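Local coordinates for protein dihydropteroate synthase (Mycobacterium smegmatis, PDB 6OMZ) that probably catalyses the condensation of para-aminobenzoate with 6-hydroxymethyl-7,8-dihydropterin diphosphate to give 7,8-dihydropteroate, the precursor of folates, at residues A252-S257 with Q274-A279; Q23-V28 with A59-V64; M146-V151 with G197-A202; D102-D107 with G126-G131. The protein carries 1 engineered substitution. One frame throughout, in Å; residues are numbered along the deposited sequence.

Contact 1 of 4, residues A252-S257 with Q274-A279; sequences ATAVIS and QASVDA
Ala254 faces Ala275 and Ala279, and beside them Ser257 meets Ser276 tip to tip. The OG atoms of Ser257 and Ser276 form a hydrogen bond of 2.7 Å; either could be the donor. Each OG lies anti to its own carbonyl carbon and beside its backbone N (chi1 -69° in Ser257, -84° in Ser276). This brings the two hydroxyls together at the side of the interface that faces strand 267-270. The CB of Ala254 points across and rests on the carbonyl O of Ala275 at 3.6 Å. The CB of Ala279 lies 4.0 Å from the CB of Ala254 and also touches its carbonyl O. Small residues therefore bring the axes of the two segments to 8.3 Å, crossing at -45°. The serine pair is buried, and Val268 and Val270 of strand 267-270 lie against it. The arrangement is close packing of two helices, 250-262 and 273-287, on the outside of a TIM barrel, joined through strand 267-270.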
loop_
_atom_site.group_PDB
_atom_site.type_symbol
_atom_site.label_atom_id
_atom_site.label_comp_id
_atom_site.label_asym_id
_atom_site.label_seq_id
_atom_site.Cartn_x
_atom_site.Cartn_y
_atom_site.Cartn_z
ATOM N N ALA A 252 -15.195 5.784 -6.150
ATOM C CA ALA A 252 -14.897 4.396 -6.497
ATOM C C ALA A 252 -13.927 3.765 -5.502
ATOM O O ALA A 252 -14.105 2.608 -5.095
ATOM C CB ALA A 252 -14.332 4.338 -7.921
ATOM N N THR A 253 -12.897 4.515 -5.093
ATOM C CA THR A 253 -11.921 3.995 -4.136
ATOM C C THR A 253 -12.579 3.652 -2.806
ATOM O O THR A 253 -12.303 2.599 -2.218
ATOM C CB THR A 253 -10.799 5.021 -3.937
ATOM O OG1 THR A 253 -10.085 5.198 -5.174
ATOM C CG2 THR A 253 -9.829 4.569 -2.848
ATOM N N ALA A 254 -13.466 4.524 -2.323
ATOM C CA ALA A 254 -14.121 4.294 -1.040
ATOM C C ALA A 254 -15.049 3.086 -1.092
ATOM O O ALA A 254 -15.173 2.350 -0.105
ATOM C CB ALA A 254 -14.893 5.549 -0.624
ATOM N N VAL A 255 -15.738 2.887 -2.221
ATOM C CA VAL A 255 -16.572 1.698 -2.380
ATOM C C VAL A 255 -15.716 0.433 -2.336
ATOM O O VAL A 255 -16.100 -0.570 -1.722
ATOM C CB VAL A 255 -17.400 1.790 -3.677
ATOM C CG1 VAL A 255 -18.170 0.490 -3.912
ATOM C CG2 VAL A 255 -18.359 2.974 -3.594
ATOM N N ILE A 256 -14.538 0.461 -2.966
ATOM C CA ILE A 256 -13.641 -0.686 -2.880
ATOM C C ILE A 256 -13.240 -0.953 -1.429
ATOM O O ILE A 256 -13.168 -2.108 -1.001
ATOM C CB ILE A 256 -12.423 -0.472 -3.795
ATOM C CG1 ILE A 256 -12.866 -0.697 -5.251
ATOM C CG2 ILE A 256 -11.260 -1.399 -3.405
ATOM C CD1 ILE A 256 -11.792 -0.442 -6.287
ATOM N N SER A 257 -13.000 0.103 -0.642
ATOM C CA SER A 257 -12.695 -0.125 0.773
ATOM C C SER A 257 -13.813 -0.907 1.458
ATOM O O SER A 257 -13.549 -1.843 2.223
ATOM C CB SER A 257 -12.456 1.196 1.500
ATOM O OG SER A 257 -11.247 1.813 1.086
ATOM N N GLN A 274 -10.537 10.259 4.748
ATOM C CA GLN A 274 -11.885 10.660 5.138
ATOM C C GLN A 274 -12.949 9.931 4.324
ATOM O O GLN A 274 -13.962 9.481 4.873
ATOM C CB GLN A 274 -12.044 12.168 4.991
ATOM C CG GLN A 274 -13.450 12.632 5.373
ATOM C CD GLN A 274 -13.619 14.138 5.284
ATOM O OE1 GLN A 274 -14.115 14.667 4.287
ATOM N NE2 GLN A 274 -13.210 14.833 6.330
ATOM N N ALA A 275 -12.736 9.786 3.018
ATOM C CA ALA A 275 -13.759 9.147 2.194
ATOM C C ALA A 275 -13.907 7.667 2.531
ATOM O O ALA A 275 -15.030 7.157 2.620
ATOM C CB ALA A 275 -13.438 9.345 0.712
ATOM N N SER A 276 -12.793 6.957 2.733
ATOM C CA SER A 276 -12.909 5.544 3.081
ATOM C C SER A 276 -13.430 5.356 4.501
ATOM O O SER A 276 -14.165 4.397 4.761
ATOM C CB SER A 276 -11.565 4.838 2.903
ATOM O OG SER A 276 -11.381 4.435 1.548
ATOM N N VAL A 277 -13.071 6.252 5.426
ATOM C CA VAL A 277 -13.610 6.159 6.781
ATOM C C VAL A 277 -15.113 6.434 6.774
ATOM O O VAL A 277 -15.884 5.724 7.428
ATOM C CB VAL A 277 -12.848 7.099 7.734
ATOM C CG1 VAL A 277 -13.548 7.174 9.098
ATOM C CG2 VAL A 277 -11.424 6.605 7.925
ATOM N N ASP A 278 -15.555 7.434 6.001
ATOM C CA ASP A 278 -16.991 7.665 5.817
ATOM C C ASP A 278 -17.681 6.390 5.339
ATOM O O ASP A 278 -18.752 6.013 5.828
ATOM C CB ASP A 278 -17.241 8.770 4.778
ATOM C CG ASP A 278 -16.892 10.170 5.251
ATOM O OD1 ASP A 278 -16.478 10.388 6.416
ATOM O OD2 ASP A 278 -17.063 11.088 4.407
ATOM N N ALA A 279 -17.100 5.749 4.327
ATOM C CA ALA A 279 -17.715 4.570 3.730
ATOM C C ALA A 279 -17.779 3.415 4.720
ATOM O O ALA A 279 -18.787 2.699 4.792
ATOM C CB ALA A 279 -16.932 4.172 2.480
#

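Contact 2 of 4, residues Q23-V28 with A59-V64; sequences QVMGVV and AQIIDV. With EDO (1,2-ethanediol), chain L.
Met25 and Ile61 begin a run of parallel pairs between two neighbouring strands of the TIM barrel, 23-29 and 61-65. The chain passes from one to the other in a beta-alpha-beta crossover through helix 44-56. The ladder runs through Gly26 N to Ile61 O, Asp63 N to Gly26 O and Val28 N to Asp63 O, all between 2.8 and 2.9 Å. At its start Val24 O accepts from both Gln60 N and Ile61 N. The Gln60 side chain bends at chi2 (69°) and returns its OE1 to Val24 N at 2.8 Å, nearly straight at 171°. Met25, Ile61, Val27 and Asp63 share the face toward the barrel interior. There the CG of Met25 lies against the CB of Asp63 at 3.6 Å, and its SD crosses the same CB at 3.7 Å. On the other face the CG2 of Val28 meets the CG2 of Ile62 at 3.7 Å, and Leu54 of helix 44-56 packs on both. The carboxylate of Asp63 is buried. Its OD1 is bonded to Ser100 OG and its OD2 forms a salt bridge with Arg269. Asp102 OD2 lies close to the same OD2, so the arginine probably offsets two neighbouring negative charges. Arg269 also binds the ligand, which makes Asp63 a second-shell residue of the pterin site.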
loop_
_atom_site.group_PDB
_atom_site.type_symbol
_atom_site.label_atom_id
_atom_site.label_comp_id
_atom_site.label_asym_id
_atom_site.label_seq_id
_atom_site.Cartn_x
_atom_site.Cartn_y
_atom_site.Cartn_z
ATOM N N GLN A 23 -8.015 -2.169 8.953
ATOM C CA GLN A 23 -7.079 -1.082 9.205
ATOM C C GLN A 23 -7.046 -0.141 8.008
ATOM O O GLN A 23 -6.788 -0.569 6.878
ATOM C CB GLN A 23 -5.676 -1.640 9.470
ATOM C CG GLN A 23 -5.634 -2.673 10.580
ATOM C CD GLN A 23 -5.946 -2.068 11.928
ATOM O OE1 GLN A 23 -7.035 -2.256 12.472
ATOM N NE2 GLN A 23 -4.993 -1.320 12.470
ATOM N N VAL A 24 -7.285 1.143 8.246
ATOM C CA VAL A 24 -7.161 2.134 7.183
ATOM C C VAL A 24 -5.743 2.697 7.205
ATOM O O VAL A 24 -5.320 3.304 8.191
ATOM C CB VAL A 24 -8.216 3.240 7.321
ATOM C CG1 VAL A 24 -7.965 4.356 6.303
ATOM C CG2 VAL A 24 -9.597 2.640 7.079
ATOM N N MET A 25 -5.008 2.481 6.116
ATOM C CA MET A 25 -3.636 2.948 5.975
ATOM C C MET A 25 -3.641 4.187 5.081
ATOM O O MET A 25 -3.887 4.083 3.876
ATOM C CB MET A 25 -2.766 1.835 5.395
ATOM C CG MET A 25 -1.337 2.241 5.068
ATOM S SD MET A 25 -0.472 0.939 4.163
ATOM C CE MET A 25 -0.136 -0.237 5.478
ATOM N N GLY A 26 -3.369 5.353 5.668
ATOM C CA GLY A 26 -3.289 6.595 4.899
ATOM C C GLY A 26 -1.877 6.880 4.393
ATOM O O GLY A 26 -0.896 6.702 5.111
ATOM N N VAL A 27 -1.795 7.356 3.152
ATOM C CA VAL A 27 -0.523 7.508 2.441
ATOM C C VAL A 27 0.017 8.920 2.636
ATOM O O VAL A 27 -0.688 9.903 2.386
ATOM C CB VAL A 27 -0.698 7.213 0.942
ATOM C CG1 VAL A 27 0.599 7.527 0.168
ATOM C CG2 VAL A 27 -1.080 5.775 0.722
ATOM N N VAL A 28 1.281 9.020 3.045
ATOM C CA VAL A 28 2.027 10.277 3.045
ATOM C C VAL A 28 3.300 10.027 2.242
ATOM O O VAL A 28 4.198 9.313 2.705
ATOM C CB VAL A 28 2.359 10.766 4.462
ATOM C CG1 VAL A 28 3.244 12.021 4.415
ATOM C CG2 VAL A 28 1.076 11.047 5.254
ATOM N N ALA A 59 -7.273 7.338 10.233
ATOM C CA ALA A 59 -6.318 6.323 9.799
ATOM C C ALA A 59 -5.714 5.605 11.005
ATOM O O ALA A 59 -5.390 6.226 12.022
ATOM C CB ALA A 59 -5.210 6.953 8.949
ATOM N N GLN A 60 -5.593 4.284 10.896
ATOM C CA GLN A 60 -4.876 3.485 11.890
ATOM C C GLN A 60 -3.373 3.449 11.636
ATOM O O GLN A 60 -2.586 3.316 12.580
ATOM C CB GLN A 60 -5.398 2.042 11.893
ATOM C CG GLN A 60 -6.715 1.830 12.613
ATOM C CD GLN A 60 -7.883 2.466 11.912
ATOM O OE1 GLN A 60 -8.133 2.211 10.733
ATOM N NE2 GLN A 60 -8.618 3.305 12.636
ATOM N N ILE A 61 -2.960 3.527 10.381
ATOM C CA ILE A 61 -1.560 3.402 9.998
ATOM C C ILE A 61 -1.252 4.515 9.012
ATOM O O ILE A 61 -2.067 4.803 8.132
ATOM C CB ILE A 61 -1.265 2.029 9.355
ATOM C CG1 ILE A 61 -1.595 0.892 10.326
ATOM C CG2 ILE A 61 0.204 1.954 8.874
ATOM C CD1 ILE A 61 -1.622 -0.482 9.682
ATOM N N ILE A 62 -0.091 5.147 9.158
ATOM C CA ILE A 62 0.387 6.113 8.167
ATOM C C ILE A 62 1.529 5.460 7.400
ATOM O O ILE A 62 2.535 5.067 7.997
ATOM C CB ILE A 62 0.841 7.431 8.805
ATOM C CG1 ILE A 62 -0.332 8.113 9.536
ATOM C CG2 ILE A 62 1.406 8.341 7.729
ATOM C CD1 ILE A 62 -1.552 8.388 8.643
ATOM N N ASP A 63 1.363 5.339 6.081
ATOM C CA ASP A 63 2.357 4.741 5.194
ATOM C C ASP A 63 3.198 5.872 4.599
ATOM O O ASP A 63 2.714 6.627 3.752
ATOM C CB ASP A 63 1.659 3.924 4.103
ATOM C CG ASP A 63 2.637 3.178 3.193
ATOM O OD1 ASP A 63 3.547 2.493 3.705
ATOM O OD2 ASP A 63 2.478 3.257 1.960
ATOM N N VAL A 64 4.452 5.994 5.042
ATOM C CA VAL A 64 5.330 7.085 4.622
ATOM C C VAL A 64 6.242 6.583 3.506
ATOM O O VAL A 64 6.857 5.516 3.636
ATOM C CB VAL A 64 6.137 7.628 5.814
ATOM C CG1 VAL A 64 7.140 8.701 5.363
ATOM C CG2 VAL A 64 5.176 8.199 6.888
HETATM C C1 EDO L . -2.422 6.145 14.256
HETATM O O1 EDO L . -1.508 5.044 14.312
HETATM C C2 EDO L . -3.499 5.928 15.311
HETATM O O2 EDO L . -2.851 5.629 16.551
#

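Contact 3 of 4, residues M146-V151 with G197-A202; sequences MHWRSV and GFAKTA. With PMM (pterin-6-yl-methyl-monophosphate), chain D; EDO (1,2-ethanediol), chain K; DMS (dimethyl sulfoxide), chain C.
Met146 and Phe198 meet each other and the bound pterin-6-yl-methyl-monophosphate. The SD of Met146 lies 3.5 Å from the pterin N3, and the ring edge of Phe198 reaches the pterin N5 with CE1 at 3.6 Å. The methyl CE of Met146 sits over the centre of the Phe198 ring, 3.4 Å from its centroid, a CH-pi contact. SD lies over the same face, 4.1 Å from the centroid, which makes the pair Met-aromatic. Phe198 also turns its edge to the face of Trp148. The planes stand at 57°, and CD2 of Phe198 is 3.5 Å from CE3 of Trp148. The opposite face of Trp148 carries Ser150 and a dimethyl sulfoxide. Behind the rings, Lys200 bends at chi4 (75°) and brings NZ to the edge of the His147 ring, 3.0 Å from ND1. The same NZ bonds to Phe198 O at 3.3 Å and to Gly195 O, with a weaker bond to His147 O. His147 accepts at ND1 and is bonded to Glu172 through NE2, consistent with a neutral ring. The ammonium group thus ties both loops together behind the residues that touch the pterin.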
loop_
_atom_site.group_PDB
_atom_site.type_symbol
_atom_site.label_atom_id
_atom_site.label_comp_id
_atom_site.label_asym_id
_atom_site.label_seq_id
_atom_site.Cartn_x
_atom_site.Cartn_y
_atom_site.Cartn_z
ATOM N N MET A 146 4.045 -7.070 -1.392
ATOM C CA MET A 146 3.158 -6.780 -2.510
ATOM C C MET A 146 3.558 -7.580 -3.742
ATOM O O MET A 146 4.742 -7.825 -3.989
ATOM C CB MET A 146 3.175 -5.289 -2.855
ATOM C CG MET A 146 1.920 -4.838 -3.591
ATOM S SD MET A 146 2.125 -3.238 -4.420
ATOM C CE MET A 146 3.112 -3.755 -5.834
ATOM N N HIS A 147 2.562 -7.971 -4.530
ATOM C CA HIS A 147 2.813 -8.739 -5.746
ATOM C C HIS A 147 3.124 -7.810 -6.913
ATOM O O HIS A 147 2.290 -6.987 -7.300
ATOM C CB HIS A 147 1.627 -9.617 -6.129
ATOM C CG HIS A 147 1.904 -10.450 -7.337
ATOM N ND1 HIS A 147 1.757 -9.970 -8.620
ATOM C CD2 HIS A 147 2.385 -11.711 -7.456
ATOM C CE1 HIS A 147 2.113 -10.907 -9.480
ATOM N NE2 HIS A 147 2.498 -11.975 -8.800
ATOM N N TRP A 148 4.286 -7.996 -7.526
ATOM C CA TRP A 148 4.618 -7.235 -8.727
ATOM C C TRP A 148 5.589 -8.087 -9.528
ATOM O O TRP A 148 6.755 -8.208 -9.144
ATOM C CB TRP A 148 5.229 -5.886 -8.362
ATOM C CG TRP A 148 5.593 -5.014 -9.530
ATOM C CD1 TRP A 148 5.373 -5.268 -10.859
ATOM C CD2 TRP A 148 6.228 -3.739 -9.465
ATOM N NE1 TRP A 148 5.839 -4.226 -11.621
ATOM C CE2 TRP A 148 6.375 -3.276 -10.792
ATOM C CE3 TRP A 148 6.691 -2.936 -8.411
ATOM C CZ2 TRP A 148 6.960 -2.038 -11.096
ATOM C CZ3 TRP A 148 7.287 -1.712 -8.715
ATOM C CH2 TRP A 148 7.412 -1.277 -10.047
ATOM N N ARG A 149 5.125 -8.687 -10.621
ATOM C CA ARG A 149 5.992 -9.544 -11.423
ATOM C C ARG A 149 6.717 -8.646 -12.412
ATOM O O ARG A 149 6.096 -8.057 -13.304
ATOM C CB ARG A 149 5.214 -10.645 -12.138
ATOM C CG ARG A 149 6.165 -11.671 -12.784
ATOM C CD ARG A 149 5.441 -12.645 -13.710
ATOM N NE ARG A 149 4.510 -13.513 -12.994
ATOM C CZ ARG A 149 3.611 -14.283 -13.598
ATOM N NH1 ARG A 149 3.531 -14.288 -14.924
ATOM N NH2 ARG A 149 2.793 -15.045 -12.886
ATOM N N SER A 150 8.034 -8.535 -12.246
ATOM C CA SER A 150 8.829 -7.534 -12.922
ATOM C C SER A 150 10.167 -8.169 -13.313
ATOM O O SER A 150 11.215 -7.882 -12.736
ATOM C CB SER A 150 9.019 -6.305 -12.031
ATOM O OG SER A 150 9.555 -5.218 -12.761
ATOM N N VAL A 151 10.130 -9.048 -14.317
ATOM C CA VAL A 151 11.341 -9.773 -14.703
ATOM C C VAL A 151 12.311 -8.888 -15.489
ATOM O O VAL A 151 13.530 -9.072 -15.401
ATOM C CB VAL A 151 10.974 -11.035 -15.502
ATOM N N GLY A 197 -2.827 -3.148 -10.395
ATOM C CA GLY A 197 -2.283 -2.226 -11.367
ATOM C C GLY A 197 -0.800 -2.373 -11.663
ATOM O O GLY A 197 -0.328 -1.824 -12.662
ATOM N N PHE A 198 -0.050 -3.089 -10.833
ATOM C CA PHE A 198 1.389 -3.255 -11.043
ATOM C C PHE A 198 1.607 -4.384 -12.045
ATOM O O PHE A 198 1.524 -5.563 -11.694
ATOM C CB PHE A 198 2.089 -3.541 -9.723
ATOM C CG PHE A 198 2.281 -2.329 -8.850
ATOM C CD1 PHE A 198 1.273 -1.905 -7.999
ATOM C CD2 PHE A 198 3.487 -1.636 -8.861
ATOM C CE1 PHE A 198 1.454 -0.811 -7.179
ATOM C CE2 PHE A 198 3.687 -0.533 -8.035
ATOM C CZ PHE A 198 2.661 -0.113 -7.195
ATOM N N ALA A 199 1.888 -4.018 -13.301
ATOM C CA ALA A 199 2.005 -4.975 -14.410
ATOM C C ALA A 199 0.754 -5.840 -14.501
ATOM O O ALA A 199 0.816 -7.045 -14.729
ATOM C CB ALA A 199 3.267 -5.840 -14.294
ATOM N N LYS A 200 -0.399 -5.201 -14.326
ATOM C CA LYS A 200 -1.693 -5.864 -14.371
ATOM C C LYS A 200 -2.669 -4.957 -15.107
ATOM O O LYS A 200 -2.596 -3.732 -14.973
ATOM C CB LYS A 200 -2.213 -6.167 -12.950
ATOM C CG LYS A 200 -1.336 -7.172 -12.157
ATOM C CD LYS A 200 -1.920 -7.399 -10.743
ATOM C CE LYS A 200 -1.008 -8.296 -9.881
ATOM N NZ LYS A 200 0.197 -7.490 -9.429
ATOM N N THR A 201 -3.572 -5.553 -15.889
ATOM C CA THR A 201 -4.621 -4.788 -16.558
ATOM C C THR A 201 -5.792 -4.529 -15.616
ATOM O O THR A 201 -5.898 -5.102 -14.527
ATOM C CB THR A 201 -5.158 -5.530 -17.784
ATOM O OG1 THR A 201 -5.902 -6.671 -17.325
ATOM C CG2 THR A 201 -4.025 -5.974 -18.709
ATOM N N ALA A 202 -6.712 -3.675 -16.072
ATOM C CA ALA A 202 -7.944 -3.456 -15.321
ATOM C C ALA A 202 -8.692 -4.765 -15.094
ATOM O O ALA A 202 -9.188 -5.023 -13.992
ATOM C CB ALA A 202 -8.838 -2.462 -16.062
HETATM N N5 PMM D . 0.647 1.307 -4.438
HETATM C C6 PMM D . 1.605 2.251 -4.515
HETATM C C7 PMM D . 2.607 2.318 -3.563
HETATM N N8 PMM D . 2.734 1.469 -2.536
HETATM N N1 PMM D . 1.969 -0.374 -1.461
HETATM C C2 PMM D . 1.101 -1.379 -1.360
HETATM N N2 PMM D . 1.265 -2.300 -0.406
HETATM N N3 PMM D . 0.046 -1.542 -2.212
HETATM C C4 PMM D . -0.247 -0.714 -3.274
HETATM O O4 PMM D . -1.230 -0.916 -3.980
HETATM C C4A PMM D . 0.702 0.407 -3.443
HETATM C C8A PMM D . 1.789 0.521 -2.491
HETATM C C9 PMM D . 1.593 3.133 -5.728
HETATM O O10 PMM D . 0.449 4.026 -5.672
HETATM P PA PMM D . 0.402 5.539 -5.064
HETATM O O1P PMM D . -1.013 5.966 -5.205
HETATM O O2P PMM D . 0.840 5.501 -3.598
HETATM O O3P PMM D . 1.368 6.408 -5.858
HETATM C C1 EDO K . 6.504 -10.440 -4.987
HETATM O O1 EDO K . 6.338 -9.216 -5.718
HETATM C C2 EDO K . 5.857 -11.582 -5.760
HETATM O O2 EDO K . 6.385 -11.615 -7.092
HETATM S S DMS C . 10.455 -4.427 -8.728
HETATM O O DMS C . 9.959 -3.930 -10.048
HETATM C C1 DMS C . 11.114 -6.103 -8.943
HETATM C C2 DMS C . 12.005 -3.566 -8.348
HETATM O O HOH W 1 2.439 -8.319 -11.706
#

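Contact 4 of 4, residues D102-D107 with G126-G131; sequences DTMHAD and GRADPG. With PMM (pterin-6-yl-methyl-monophosphate), chain D; EDO (1,2-ethanediol), chain G.
Ala106 and Asp129 form the tight part of this contact. The backbone N of Ala106, in the first turn of helix 106-114, bonds to OD2 of Asp129 at 2.9 Å. The bond is nearly straight at the hydrogen (169°), but it meets the carboxylate from above its plane, 58° out of it. The CG of Asp129 is anti to its backbone N (chi1 -164°), which carries the carboxylate across to Ala106. The CB of Ala106 presses against it, 3.4 Å from OD2. The other oxygen, OD1, accepts from Gly131 N, two residues on, at 2.9 Å and caps the turn ahead of helix 132-139. One carboxylate thus serves two helix starts, where the helix dipoles would favour its negative charge. Water 3 brings solvent in, bonding to Asp107 N and, at 2.6 Å, to OD2 of Asp129. On the looser side the CB of Met104 touches the CB of the exposed Ala128 at 3.7 Å. Water 2 bonds to Met104 O and more weakly to Asp129 N. Thr103 OG1, bonded to Glu81, accepts from His105 N in an ST turn. Asp102 ends strand 98-102; its OD2 lies 2.8 Å from the pterin N8 and forms a salt bridge with Arg269. The contact joins the loop after strand 98-102 and the start of helix 106-114 to the loop from strand 119-122 to helix 132-139.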
loop_
_atom_site.group_PDB
_atom_site.type_symbol
_atom_site.label_atom_id
_atom_site.label_comp_id
_atom_site.label_asym_id
_atom_site.label_seq_id
_atom_site.Cartn_x
_atom_site.Cartn_y
_atom_site.Cartn_z
ATOM N N ASP A 102 7.201 2.731 3.141
ATOM C CA ASP A 102 6.980 2.232 1.783
ATOM C C ASP A 102 8.320 2.332 1.059
ATOM O O ASP A 102 8.686 3.383 0.530
ATOM C CB ASP A 102 5.885 3.049 1.098
ATOM C CG ASP A 102 5.516 2.532 -0.288
ATOM O OD1 ASP A 102 6.288 1.766 -0.914
ATOM O OD2 ASP A 102 4.419 2.903 -0.756
ATOM N N THR A 103 9.084 1.238 1.067
ATOM C CA THR A 103 10.373 1.219 0.380
ATOM C C THR A 103 10.671 -0.204 -0.076
ATOM O O THR A 103 10.227 -1.182 0.541
ATOM C CB THR A 103 11.525 1.755 1.270
ATOM O OG1 THR A 103 12.728 1.915 0.491
ATOM C CG2 THR A 103 11.832 0.779 2.406
ATOM N N MET A 104 11.406 -0.302 -1.192
ATOM C CA MET A 104 11.976 -1.546 -1.689
ATOM C C MET A 104 13.420 -1.746 -1.260
ATOM O O MET A 104 14.018 -2.768 -1.613
ATOM C CB MET A 104 11.971 -1.597 -3.226
ATOM C CG MET A 104 10.690 -1.273 -3.935
ATOM S SD MET A 104 10.994 -1.351 -5.727
ATOM C CE MET A 104 12.057 0.062 -5.995
ATOM N N HIS A 105 14.012 -0.781 -0.566
ATOM C CA HIS A 105 15.452 -0.760 -0.341
ATOM C C HIS A 105 15.742 -1.055 1.123
ATOM O O HIS A 105 15.220 -0.372 2.010
ATOM C CB HIS A 105 16.019 0.591 -0.769
ATOM C CG HIS A 105 15.704 0.930 -2.193
ATOM N ND1 HIS A 105 15.061 2.093 -2.562
ATOM C CD2 HIS A 105 15.922 0.242 -3.339
ATOM C CE1 HIS A 105 14.915 2.115 -3.877
ATOM N NE2 HIS A 105 15.426 1.002 -4.372
ATOM N N ALA A 106 16.563 -2.083 1.363
ATOM C CA ALA A 106 16.766 -2.585 2.717
ATOM C C ALA A 106 17.405 -1.532 3.617
ATOM O O ALA A 106 17.040 -1.405 4.795
ATOM C CB ALA A 106 17.617 -3.852 2.677
ATOM N N ASP A 107 18.364 -0.772 3.088
ATOM C CA ASP A 107 19.029 0.232 3.910
ATOM C C ASP A 107 18.058 1.341 4.290
ATOM O O ASP A 107 18.113 1.872 5.411
ATOM C CB ASP A 107 20.251 0.804 3.175
ATOM C CG ASP A 107 21.412 -0.175 3.082
ATOM O OD1 ASP A 107 21.355 -1.274 3.680
ATOM O OD2 ASP A 107 22.403 0.172 2.398
ATOM N N GLY A 126 10.104 -8.182 -1.455
ATOM C CA GLY A 126 11.398 -8.741 -1.128
ATOM C C GLY A 126 12.284 -9.073 -2.308
ATOM O O GLY A 126 13.415 -9.535 -2.099
ATOM N N ARG A 127 11.822 -8.858 -3.541
ATOM C CA ARG A 127 12.621 -9.235 -4.703
ATOM C C ARG A 127 13.606 -8.155 -5.136
ATOM O O ARG A 127 14.594 -8.470 -5.815
ATOM C CB ARG A 127 11.698 -9.605 -5.868
ATOM C CG ARG A 127 10.779 -10.773 -5.531
ATOM C CD ARG A 127 10.068 -11.312 -6.751
ATOM N NE ARG A 127 10.991 -11.822 -7.765
ATOM C CZ ARG A 127 11.470 -13.065 -7.786
ATOM N NH1 ARG A 127 11.122 -13.931 -6.842
ATOM N NH2 ARG A 127 12.297 -13.447 -8.751
ATOM N N ALA A 128 13.383 -6.898 -4.733
ATOM C CA ALA A 128 14.248 -5.817 -5.202
ATOM C C ALA A 128 15.584 -5.833 -4.477
ATOM O O ALA A 128 16.623 -5.539 -5.074
ATOM C CB ALA A 128 13.565 -4.459 -5.014
ATOM N N ASP A 129 15.580 -6.191 -3.199
ATOM C CA ASP A 129 16.780 -6.114 -2.368
ATOM C C ASP A 129 16.984 -7.427 -1.623
ATOM O O ASP A 129 16.193 -7.733 -0.705
ATOM C CB ASP A 129 16.655 -4.940 -1.397
ATOM C CG ASP A 129 17.979 -4.555 -0.778
ATOM O OD1 ASP A 129 18.769 -5.473 -0.474
ATOM O OD2 ASP A 129 18.229 -3.336 -0.619
ATOM N N PRO A 130 18.014 -8.215 -1.953
ATOM C CA PRO A 130 18.223 -9.491 -1.246
ATOM C C PRO A 130 18.499 -9.323 0.240
ATOM O O PRO A 130 18.447 -10.316 0.982
ATOM C CB PRO A 130 19.427 -10.112 -1.976
ATOM C CG PRO A 130 20.154 -8.950 -2.548
ATOM C CD PRO A 130 19.086 -7.953 -2.935
ATOM N N GLY A 131 18.788 -8.107 0.695
ATOM C CA GLY A 131 18.978 -7.838 2.104
ATOM C C GLY A 131 17.718 -7.523 2.883
ATOM O O GLY A 131 17.785 -7.408 4.114
HETATM N N5 PMM D . 0.647 1.307 -4.438
HETATM C C6 PMM D . 1.605 2.251 -4.515
HETATM C C7 PMM D . 2.607 2.318 -3.563
HETATM N N8 PMM D . 2.734 1.469 -2.536
HETATM N N1 PMM D . 1.969 -0.374 -1.461
HETATM C C2 PMM D . 1.101 -1.379 -1.360
HETATM N N2 PMM D . 1.265 -2.300 -0.406
HETATM N N3 PMM D . 0.046 -1.542 -2.212
HETATM C C4 PMM D . -0.247 -0.714 -3.274
HETATM O O4 PMM D . -1.230 -0.916 -3.980
HETATM C C4A PMM D . 0.702 0.407 -3.443
HETATM C C8A PMM D . 1.789 0.521 -2.491
HETATM C C9 PMM D . 1.593 3.133 -5.728
HETATM O O10 PMM D . 0.449 4.026 -5.672
HETATM P PA PMM D . 0.402 5.539 -5.064
HETATM O O1P PMM D . -1.013 5.966 -5.205
HETATM O O2P PMM D . 0.840 5.501 -3.598
HETATM O O3P PMM D . 1.368 6.408 -5.858
HETATM C C1 EDO G . 11.789 -12.869 0.564
HETATM O O1 EDO G . 12.839 -11.979 0.199
HETATM C C2 EDO G . 10.472 -12.414 -0.057
HETATM O O2 EDO G . 10.596 -12.367 -1.494
HETATM O O HOH W 2 13.137 -5.543 -1.318
HETATM O O HOH W 3 19.843 -1.808 0.744
#

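In the fold
Contacts 1, 2 and 3 are buried; contact 4 lies at the surface. Contact 2 is strand pairing in the barrel wall. Contact 1 is helix packing on its outside, with strand 267-270 between the two. Contacts 3 and 4 join loops that follow strands, and both touch the ligand. The chemistry follows position: backbone ladder in contact 2, small side chains in contact 1, aromatic and sulfur packing with a lysine in contact 3, and a water-lined carboxylate cap in contact 4. Contacts 2 and 4 meet directly, since Asp102 ends strand 98-102, beside 61-65, and its N probably bonds to Val64 O. Contacts 1 and 4 lie on opposite sides of the chain's centre.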